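PDB 7DXM: protein DltD from Streptococcus thermophilus LMG 18311, which probably takes part in dlt operon-mediated D-alanylation of lipoteichoic acid, as an SGNH-hydrolase-like O-acyl-transfer protein. Local coordinates for residues Ser103-Thr108 / Leu263-Ser268; Gln223-Asp228 / Gly349-Val354. All blocks are in the same frame, centred on the assembly; numbering follows the deposited sequence.

In the fold
Both contacts belong to the SGNH-hydrolase-like fold, in which helices surround a five-stranded parallel sheet. Contact 1 packs the turn that follows the middle strand, 97-101, against the loop 263-268 before helix 270-283. Contact 2 lays the start of helix 351-365 on helix 218-231. Their centres are 28 Å apart and their nearest atoms about 11 Å, so they do not touch. What relates them is a likely active site: Ser-46, Asp-344 and His-347 have the geometry of a Ser-His-Asp triad, the last two spaced as in the DxxH motif of SGNH enzymes. Trp-106 of contact 1 and Trp-350 of contact 2 each lie near these residues without touching them.

Contact 1: Ser103-Thr108 / Leu263-Ser268; sequences SPQWFT and LSYEVS
One face of the Tyr-265 ring is covered by the backbone of the 3-10 turn at Pro-104 and Gln-105. Pro-104 O sits 3.3 Å above the ring plane, offset toward the rim, and Gln-105 CA makes an off-centre CH-pi contact, 4.2 Å from the ring centroid. At the edge, in the plane of the ring, Thr-108 CG2 lies 3.8 Å from Tyr-265 CE1. Tyrosine suits this place because its flat ring offers a face to the turn and an edge to the threonine; a branched residue suits position 108 because its methyl can pack while OG1 turns to a weak hydrogen bond with Gly-111 N. The Phe-107 ring has Ser-103 O and Pro-104 O at its edge and meets Tyr-271 edge-to-face, while its CB packs 4.0 Å from Tyr-265 CB.

The polar link is made by Ser-268. With OG anti to its own backbone N (chi1 -172°), the hydroxyl donates to Thr-108 O at 2.7 Å, tilted 25° from the carbonyl plane. The same OG accepts a hydrogen bond from Glu-270 N. Giving one bond and taking another, the hydroxyl is fixed in its rotation and links the 103-108 turn to the start of helix 270-283.

Contact 2: Gln223-Asp228 / Gly349-Val354; sequences QLAVRD and GWKGWV
Ala-225 meets Trp-350 and Lys-351 where the side of helix 218-231 packs against the N-terminal end of helix 351-365, within the SGNH-like fold. Trp-350 is the N-cap residue, and its own N bonds to Asp-52 OD2. The alanine's CB points toward this helix start, and its small size suits the close approach of the two backbones, reaching 3.6 Å from Lys-351 N and 3.8 Å from Trp-350 C.

Two larger side chains of the N-terminal turn reach past this methyl, Trp-350 to Asp-228 and Lys-351 to Val-226. In Trp-350, chi1 of -71° sets CG anti to the carbonyl carbon, beside the backbone N. Its NE1 lies 4.3 Å from Asp-228 CB, a packing approach, and the side chain also touches Ala-229 and His-232. Lys-351 passes Ala-225 with CG 4.1 Å from Ala-225 CB; beyond CG the chain is extended and crosses Val-226 at an angle. The valine branch it meets is CG1, which stands anti to the carbonyl carbon. A lysine suits this partly exposed margin, since its long aliphatic chain can cover a valine: Val-226 CG1 sits 4.0 Å from Lys-351 CE and 4.2 Å from Lys-351 NZ.

Contact 1: Ser103-Thr108 / Leu263-Ser268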
ATOM      1  N   SER A 103      -3.793   4.016  -3.526  1.00 49.07           N
ATOM      2  CA  SER A 103      -3.996   3.904  -4.973  1.00 54.09           C
ATOM      3  C   SER A 103      -5.480   4.129  -5.275  1.00 56.76           C
ATOM      4  O   SER A 103      -6.327   3.428  -4.706  1.00 55.03           O
ATOM      5  CB  SER A 103      -3.503   2.522  -5.451  1.00 58.50           C
ATOM      6  OG  SER A 103      -3.838   2.210  -6.802  1.00 66.54           O
ATOM      7  N   PRO A 104      -5.849   5.123  -6.102  1.00 60.14           N
ATOM      8  CA  PRO A 104      -7.286   5.434  -6.245  1.00 64.17           C
ATOM      9  C   PRO A 104      -8.047   4.383  -7.036  1.00 58.61           C
ATOM     10  O   PRO A 104      -9.259   4.221  -6.824  1.00 58.09           O
ATOM     11  CB  PRO A 104      -7.293   6.802  -6.950  1.00 58.76           C
ATOM     12  CG  PRO A 104      -5.946   7.359  -6.730  1.00 52.79           C
ATOM     13  CD  PRO A 104      -5.030   6.149  -6.767  1.00 58.22           C
ATOM     14  N   GLN A 105      -7.365   3.635  -7.904  1.00 55.29           N
ATOM     15  CA  GLN A 105      -7.950   2.482  -8.582  1.00 57.48           C
ATOM     16  C   GLN A 105      -8.536   1.487  -7.588  1.00 55.07           C
ATOM     17  O   GLN A 105      -9.265   0.568  -7.977  1.00 53.83           O
ATOM     18  CB  GLN A 105      -6.897   1.775  -9.439  1.00 56.31           C
ATOM     19  CG  GLN A 105      -6.417   2.595 -10.616  1.00 58.73           C
ATOM     20  CD  GLN A 105      -5.590   3.801 -10.176  1.00 61.81           C
ATOM     21  OE1 GLN A 105      -5.252   3.939  -8.983  1.00 63.08           O
ATOM     22  NE2 GLN A 105      -5.284   4.696 -11.128  1.00 56.85           N
ATOM     23  N   TRP A 106      -8.195   1.646  -6.307  1.00 53.13           N
ATOM     24  CA  TRP A 106      -8.739   0.762  -5.294  1.00 50.91           C
ATOM     25  C   TRP A 106     -10.220   0.979  -5.127  1.00 51.09           C
ATOM     26  O   TRP A 106     -10.955   0.038  -4.825  1.00 57.39           O
ATOM     27  CB  TRP A 106      -8.043   0.984  -3.951  1.00 49.87           C
ATOM     28  CG  TRP A 106      -6.646   0.422  -3.885  1.00 53.12           C
ATOM     29  CD1 TRP A 106      -6.001  -0.328  -4.842  1.00 51.23           C
ATOM     30  CD2 TRP A 106      -5.723   0.559  -2.799  1.00 52.84           C
ATOM     31  NE1 TRP A 106      -4.739  -0.658  -4.412  1.00 49.89           N
ATOM     32  CE2 TRP A 106      -4.545  -0.130  -3.161  1.00 50.55           C
ATOM     33  CE3 TRP A 106      -5.777   1.196  -1.557  1.00 50.14           C
ATOM     34  CZ2 TRP A 106      -3.432  -0.194  -2.321  1.00 53.38           C
ATOM     35  CZ3 TRP A 106      -4.675   1.122  -0.719  1.00 45.07           C
ATOM     36  CH2 TRP A 106      -3.518   0.436  -1.107  1.00 48.45           C
ATOM     37  N   PHE A 107     -10.672   2.206  -5.317  1.00 54.30           N
ATOM     38  CA  PHE A 107     -11.927   2.633  -4.708  1.00 53.53           C
ATOM     39  C   PHE A 107     -13.118   2.446  -5.626  1.00 55.05           C
ATOM     40  O   PHE A 107     -14.006   3.299  -5.656  1.00 58.55           O
ATOM     41  CB  PHE A 107     -11.806   4.087  -4.255  1.00 51.83           C
ATOM     42  CG  PHE A 107     -10.879   4.280  -3.079  1.00 47.47           C
ATOM     43  CD1 PHE A 107      -9.513   4.223  -3.244  1.00 45.73           C
ATOM     44  CD2 PHE A 107     -11.389   4.507  -1.809  1.00 48.26           C
ATOM     45  CE1 PHE A 107      -8.679   4.388  -2.169  1.00 49.10           C
ATOM     46  CE2 PHE A 107     -10.561   4.670  -0.730  1.00 47.61           C
ATOM     47  CZ  PHE A 107      -9.203   4.616  -0.907  1.00 46.77           C
ATOM     48  N   THR A 108     -13.172   1.334  -6.363  1.00 58.04           N
ATOM     49  CA  THR A 108     -14.322   0.981  -7.190  1.00 58.58           C
ATOM     50  C   THR A 108     -15.495   0.464  -6.338  1.00 52.37           C
ATOM     51  O   THR A 108     -15.364   0.170  -5.141  1.00 47.30           O
ATOM     52  CB  THR A 108     -13.932  -0.077  -8.205  1.00 48.53           C
ATOM     53  OG1 THR A 108     -13.618  -1.279  -7.493  1.00 52.40           O
ATOM     54  CG2 THR A 108     -12.718   0.368  -8.987  1.00 43.48           C
ATOM     55  N   LEU A 263     -16.593   5.319 -15.487  1.00 69.50           N
ATOM     56  CA  LEU A 263     -16.000   4.725 -14.289  1.00 60.22           C
ATOM     57  C   LEU A 263     -15.759   5.776 -13.209  1.00 59.65           C
ATOM     58  O   LEU A 263     -15.245   6.864 -13.489  1.00 65.81           O
ATOM     59  CB  LEU A 263     -14.685   4.032 -14.650  1.00 62.43           C
ATOM     60  CG  LEU A 263     -13.806   3.510 -13.502  1.00 62.30           C
ATOM     61  CD1 LEU A 263     -14.639   2.736 -12.482  1.00 58.29           C
ATOM     62  CD2 LEU A 263     -12.590   2.696 -14.015  1.00 57.42           C
ATOM     63  N   SER A 264     -16.112   5.442 -11.971  1.00 60.66           N
ATOM     64  CA  SER A 264     -15.903   6.322 -10.829  1.00 54.28           C
ATOM     65  C   SER A 264     -15.181   5.583  -9.698  1.00 61.55           C
ATOM     66  O   SER A 264     -15.252   4.353  -9.589  1.00 65.48           O
ATOM     67  CB  SER A 264     -17.237   6.873 -10.337  1.00 49.05           C
ATOM     68  OG  SER A 264     -17.130   7.405  -9.036  1.00 57.08           O
ATOM     69  N   TYR A 265     -14.470   6.345  -8.858  1.00 59.00           N
ATOM     70  CA  TYR A 265     -13.853   5.844  -7.631  1.00 50.29           C
ATOM     71  C   TYR A 265     -14.462   6.472  -6.372  1.00 55.26           C
ATOM     72  O   TYR A 265     -13.852   6.413  -5.292  1.00 49.74           O
ATOM     73  CB  TYR A 265     -12.353   6.099  -7.661  1.00 46.11           C
ATOM     74  CG  TYR A 265     -11.668   5.509  -8.848  1.00 51.00           C
ATOM     75  CD1 TYR A 265     -11.744   4.154  -9.095  1.00 53.68           C
ATOM     76  CD2 TYR A 265     -10.907   6.294  -9.708  1.00 49.20           C
ATOM     77  CE1 TYR A 265     -11.095   3.585 -10.183  1.00 54.82           C
ATOM     78  CE2 TYR A 265     -10.253   5.732 -10.801  1.00 50.94           C
ATOM     79  CZ  TYR A 265     -10.354   4.368 -11.029  1.00 54.10           C
ATOM     80  OH  TYR A 265      -9.718   3.747 -12.083  1.00 55.17           O
ATOM     81  N   GLU A 266     -15.651   7.080  -6.496  1.00 55.43           N
ATOM     82  CA  GLU A 266     -16.235   7.878  -5.428  1.00 49.53           C
ATOM     83  C   GLU A 266     -17.069   7.065  -4.462  1.00 54.73           C
ATOM     84  O   GLU A 266     -17.283   7.499  -3.324  1.00 55.80           O
ATOM     85  CB  GLU A 266     -17.115   8.970  -6.004  1.00 56.36           C
ATOM     86  CG  GLU A 266     -16.365  10.151  -6.571  1.00 72.06           C
ATOM     87  CD  GLU A 266     -17.297  11.327  -6.878  1.00 72.59           C
ATOM     88  OE1 GLU A 266     -17.168  11.890  -7.987  1.00 66.96           O
ATOM     89  OE2 GLU A 266     -18.152  11.675  -6.021  1.00 72.74           O
ATOM     90  N   VAL A 267     -17.566   5.908  -4.885  1.00 55.50           N
ATOM     91  CA  VAL A 267     -18.262   4.989  -3.996  1.00 55.10           C
ATOM     92  C   VAL A 267     -17.444   3.708  -3.920  1.00 58.15           C
ATOM     93  O   VAL A 267     -17.122   3.106  -4.959  1.00 58.95           O
ATOM     94  CB  VAL A 267     -19.690   4.703  -4.472  1.00 53.30           C
ATOM     95  CG1 VAL A 267     -20.503   4.141  -3.336  1.00 57.14           C
ATOM     96  CG2 VAL A 267     -20.306   5.964  -5.008  1.00 52.50           C
ATOM     97  N   SER A 268     -17.095   3.305  -2.697  1.00 54.22           N
ATOM     98  CA  SER A 268     -16.322   2.093  -2.497  1.00 56.31           C
ATOM     99  C   SER A 268     -16.385   1.680  -1.039  1.00 56.81           C
ATOM    100  O   SER A 268     -16.436   2.526  -0.144  1.00 54.90           O
ATOM    101  CB  SER A 268     -14.875   2.295  -2.902  1.00 54.32           C
ATOM    102  OG  SER A 268     -14.214   1.051  -2.859  1.00 61.25           O
TER

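Contact 2: Gln223-Asp228 / Gly349-Val354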
ATOM      1  N   GLN A 223      17.550  14.943 -14.714  1.00 59.36           N
ATOM      2  CA  GLN A 223      18.097  14.762 -16.053  1.00 61.20           C
ATOM      3  C   GLN A 223      18.199  13.279 -16.389  1.00 59.37           C
ATOM      4  O   GLN A 223      17.830  12.852 -17.489  1.00 58.50           O
ATOM      5  CB  GLN A 223      19.464  15.456 -16.165  1.00 65.10           C
ATOM      6  CG  GLN A 223      19.420  16.991 -15.963  1.00 73.26           C
ATOM      7  CD  GLN A 223      20.753  17.595 -15.453  1.00 85.05           C
ATOM      8  OE1 GLN A 223      21.828  16.986 -15.589  1.00 84.59           O
ATOM      9  NE2 GLN A 223      20.672  18.798 -14.853  1.00 77.83           N
ATOM     10  N   LEU A 224      18.690  12.473 -15.439  1.00 64.61           N
ATOM     11  CA  LEU A 224      18.830  11.039 -15.675  1.00 58.97           C
ATOM     12  C   LEU A 224      17.476  10.395 -15.904  1.00 58.63           C
ATOM     13  O   LEU A 224      17.320   9.534 -16.781  1.00 57.06           O
ATOM     14  CB  LEU A 224      19.530  10.389 -14.489  1.00 59.73           C
ATOM     15  CG  LEU A 224      19.868   8.905 -14.655  1.00 67.19           C
ATOM     16  CD1 LEU A 224      20.944   8.621 -15.753  1.00 62.41           C
ATOM     17  CD2 LEU A 224      20.274   8.316 -13.301  1.00 61.87           C
ATOM     18  N   ALA A 225      16.481  10.817 -15.128  1.00 58.35           N
ATOM     19  CA  ALA A 225      15.122  10.348 -15.328  1.00 51.24           C
ATOM     20  C   ALA A 225      14.628  10.656 -16.733  1.00 55.03           C
ATOM     21  O   ALA A 225      13.988   9.809 -17.361  1.00 63.81           O
ATOM     22  CB  ALA A 225      14.202  10.968 -14.283  1.00 48.98           C
ATOM     23  N   VAL A 226      14.913  11.848 -17.263  1.00 54.47           N
ATOM     24  CA  VAL A 226      14.351  12.135 -18.586  1.00 55.82           C
ATOM     25  C   VAL A 226      15.102  11.366 -19.667  1.00 58.65           C
ATOM     26  O   VAL A 226      14.484  10.856 -20.606  1.00 58.19           O
ATOM     27  CB  VAL A 226      14.291  13.646 -18.895  1.00 54.69           C
ATOM     28  CG1 VAL A 226      13.562  14.403 -17.774  1.00 54.32           C
ATOM     29  CG2 VAL A 226      15.695  14.250 -19.201  1.00 57.93           C
ATOM     30  N   ARG A 227      16.428  11.218 -19.532  1.00 57.59           N
ATOM     31  CA  ARG A 227      17.183  10.437 -20.515  1.00 60.26           C
ATOM     32  C   ARG A 227      16.682   8.995 -20.561  1.00 60.35           C
ATOM     33  O   ARG A 227      16.387   8.453 -21.636  1.00 60.92           O
ATOM     34  CB  ARG A 227      18.679  10.480 -20.201  1.00 59.74           C
ATOM     35  CG  ARG A 227      19.448  11.591 -20.900  1.00 71.64           C
ATOM     36  CD  ARG A 227      19.940  12.702 -19.906  1.00 85.50           C
ATOM     37  NE  ARG A 227      20.220  13.993 -20.566  1.00 85.94           N
ATOM     38  CZ  ARG A 227      21.400  14.339 -21.089  1.00 88.98           C
ATOM     39  NH1 ARG A 227      22.428  13.486 -21.028  1.00 95.89           N
ATOM     40  NH2 ARG A 227      21.550  15.535 -21.674  1.00 80.99           N
ATOM     41  N   ASP A 228      16.545   8.364 -19.399  1.00 61.44           N
ATOM     42  CA  ASP A 228      16.149   6.961 -19.355  1.00 57.84           C
ATOM     43  C   ASP A 228      14.685   6.773 -19.747  1.00 59.57           C
ATOM     44  O   ASP A 228      14.352   5.846 -20.504  1.00 63.18           O
ATOM     45  CB  ASP A 228      16.415   6.409 -17.954  1.00 54.75           C
ATOM     46  CG  ASP A 228      17.888   6.176 -17.703  1.00 62.36           C
ATOM     47  OD1 ASP A 228      18.678   6.265 -18.671  1.00 72.93           O
ATOM     48  OD2 ASP A 228      18.258   5.893 -16.546  1.00 60.23           O
ATOM     49  N   GLY A 349       6.828   6.626 -12.083  1.00 48.45           N
ATOM     50  CA  GLY A 349       8.188   6.164 -12.249  1.00 49.93           C
ATOM     51  C   GLY A 349       9.059   7.316 -12.703  1.00 53.24           C
ATOM     52  O   GLY A 349       8.595   8.445 -12.904  1.00 48.95           O
ATOM     53  N   TRP A 350      10.346   7.016 -12.854  1.00 52.48           N
ATOM     54  CA  TRP A 350      11.254   7.995 -13.429  1.00 48.79           C
ATOM     55  C   TRP A 350      11.165   9.352 -12.719  1.00 52.71           C
ATOM     56  O   TRP A 350      11.480   9.468 -11.525  1.00 53.47           O
ATOM     57  CB  TRP A 350      10.941   8.114 -14.916  1.00 46.83           C
ATOM     58  CG  TRP A 350      11.349   6.887 -15.721  1.00 52.47           C
ATOM     59  CD1 TRP A 350      12.540   6.209 -15.649  1.00 53.35           C
ATOM     60  CD2 TRP A 350      10.574   6.217 -16.727  1.00 51.46           C
ATOM     61  NE1 TRP A 350      12.553   5.162 -16.540  1.00 51.49           N
ATOM     62  CE2 TRP A 350      11.362   5.146 -17.219  1.00 50.25           C
ATOM     63  CE3 TRP A 350       9.290   6.423 -17.270  1.00 53.68           C
ATOM     64  CZ2 TRP A 350      10.916   4.292 -18.227  1.00 54.63           C
ATOM     65  CZ3 TRP A 350       8.844   5.566 -18.273  1.00 54.17           C
ATOM     66  CH2 TRP A 350       9.659   4.518 -18.742  1.00 57.84           C
ATOM     67  N   LYS A 351      10.716  10.386 -13.435  1.00 54.91           N
ATOM     68  CA  LYS A 351      10.576  11.705 -12.819  1.00 51.08           C
ATOM     69  C   LYS A 351       9.604  11.650 -11.650  1.00 50.15           C
ATOM     70  O   LYS A 351       9.862  12.234 -10.585  1.00 48.45           O
ATOM     71  CB  LYS A 351      10.119  12.735 -13.860  1.00 48.27           C
ATOM     72  CG  LYS A 351      11.200  13.734 -14.251  1.00 50.81           C
ATOM     73  CD  LYS A 351      10.669  15.004 -14.952  1.00 55.61           C
ATOM     74  CE  LYS A 351      11.681  16.157 -14.776  1.00 58.06           C
ATOM     75  NZ  LYS A 351      11.473  17.317 -15.675  1.00 55.77           N
ATOM     76  N   GLY A 352       8.493  10.922 -11.822  1.00 50.09           N
ATOM     77  CA  GLY A 352       7.577  10.719 -10.716  1.00 49.69           C
ATOM     78  C   GLY A 352       8.269  10.185  -9.481  1.00 45.57           C
ATOM     79  O   GLY A 352       7.928  10.567  -8.359  1.00 35.67           O
ATOM     80  N   TRP A 353       9.270   9.303  -9.669  1.00 47.21           N
ATOM     81  CA  TRP A 353       9.995   8.768  -8.515  1.00 46.48           C
ATOM     82  C   TRP A 353      10.778   9.862  -7.798  1.00 47.78           C
ATOM     83  O   TRP A 353      10.883   9.858  -6.565  1.00 43.48           O
ATOM     84  CB  TRP A 353      10.947   7.646  -8.917  1.00 45.82           C
ATOM     85  CG  TRP A 353      10.343   6.244  -9.093  1.00 56.82           C
ATOM     86  CD1 TRP A 353      10.650   5.353 -10.093  1.00 52.20           C
ATOM     87  CD2 TRP A 353       9.360   5.571  -8.259  1.00 51.68           C
ATOM     88  NE1 TRP A 353       9.934   4.195  -9.933  1.00 48.79           N
ATOM     89  CE2 TRP A 353       9.143   4.298  -8.818  1.00 45.02           C
ATOM     90  CE3 TRP A 353       8.651   5.920  -7.103  1.00 47.36           C
ATOM     91  CZ2 TRP A 353       8.250   3.378  -8.265  1.00 44.63           C
ATOM     92  CZ3 TRP A 353       7.764   4.988  -6.551  1.00 49.09           C
ATOM     93  CH2 TRP A 353       7.574   3.741  -7.137  1.00 42.82           C
ATOM     94  N   VAL A 354      11.321  10.816  -8.559  1.00 48.38           N
ATOM     95  CA  VAL A 354      12.065  11.923  -7.965  1.00 41.22           C
ATOM     96  C   VAL A 354      11.126  12.852  -7.203  1.00 44.48           C
ATOM     97  O   VAL A 354      11.415  13.273  -6.070  1.00 44.07           O
ATOM     98  CB  VAL A 354      12.832  12.670  -9.062  1.00 45.21           C
ATOM     99  CG1 VAL A 354      13.445  13.940  -8.495  1.00 46.77           C
ATOM    100  CG2 VAL A 354      13.884  11.744  -9.686  1.00 46.58           C
TER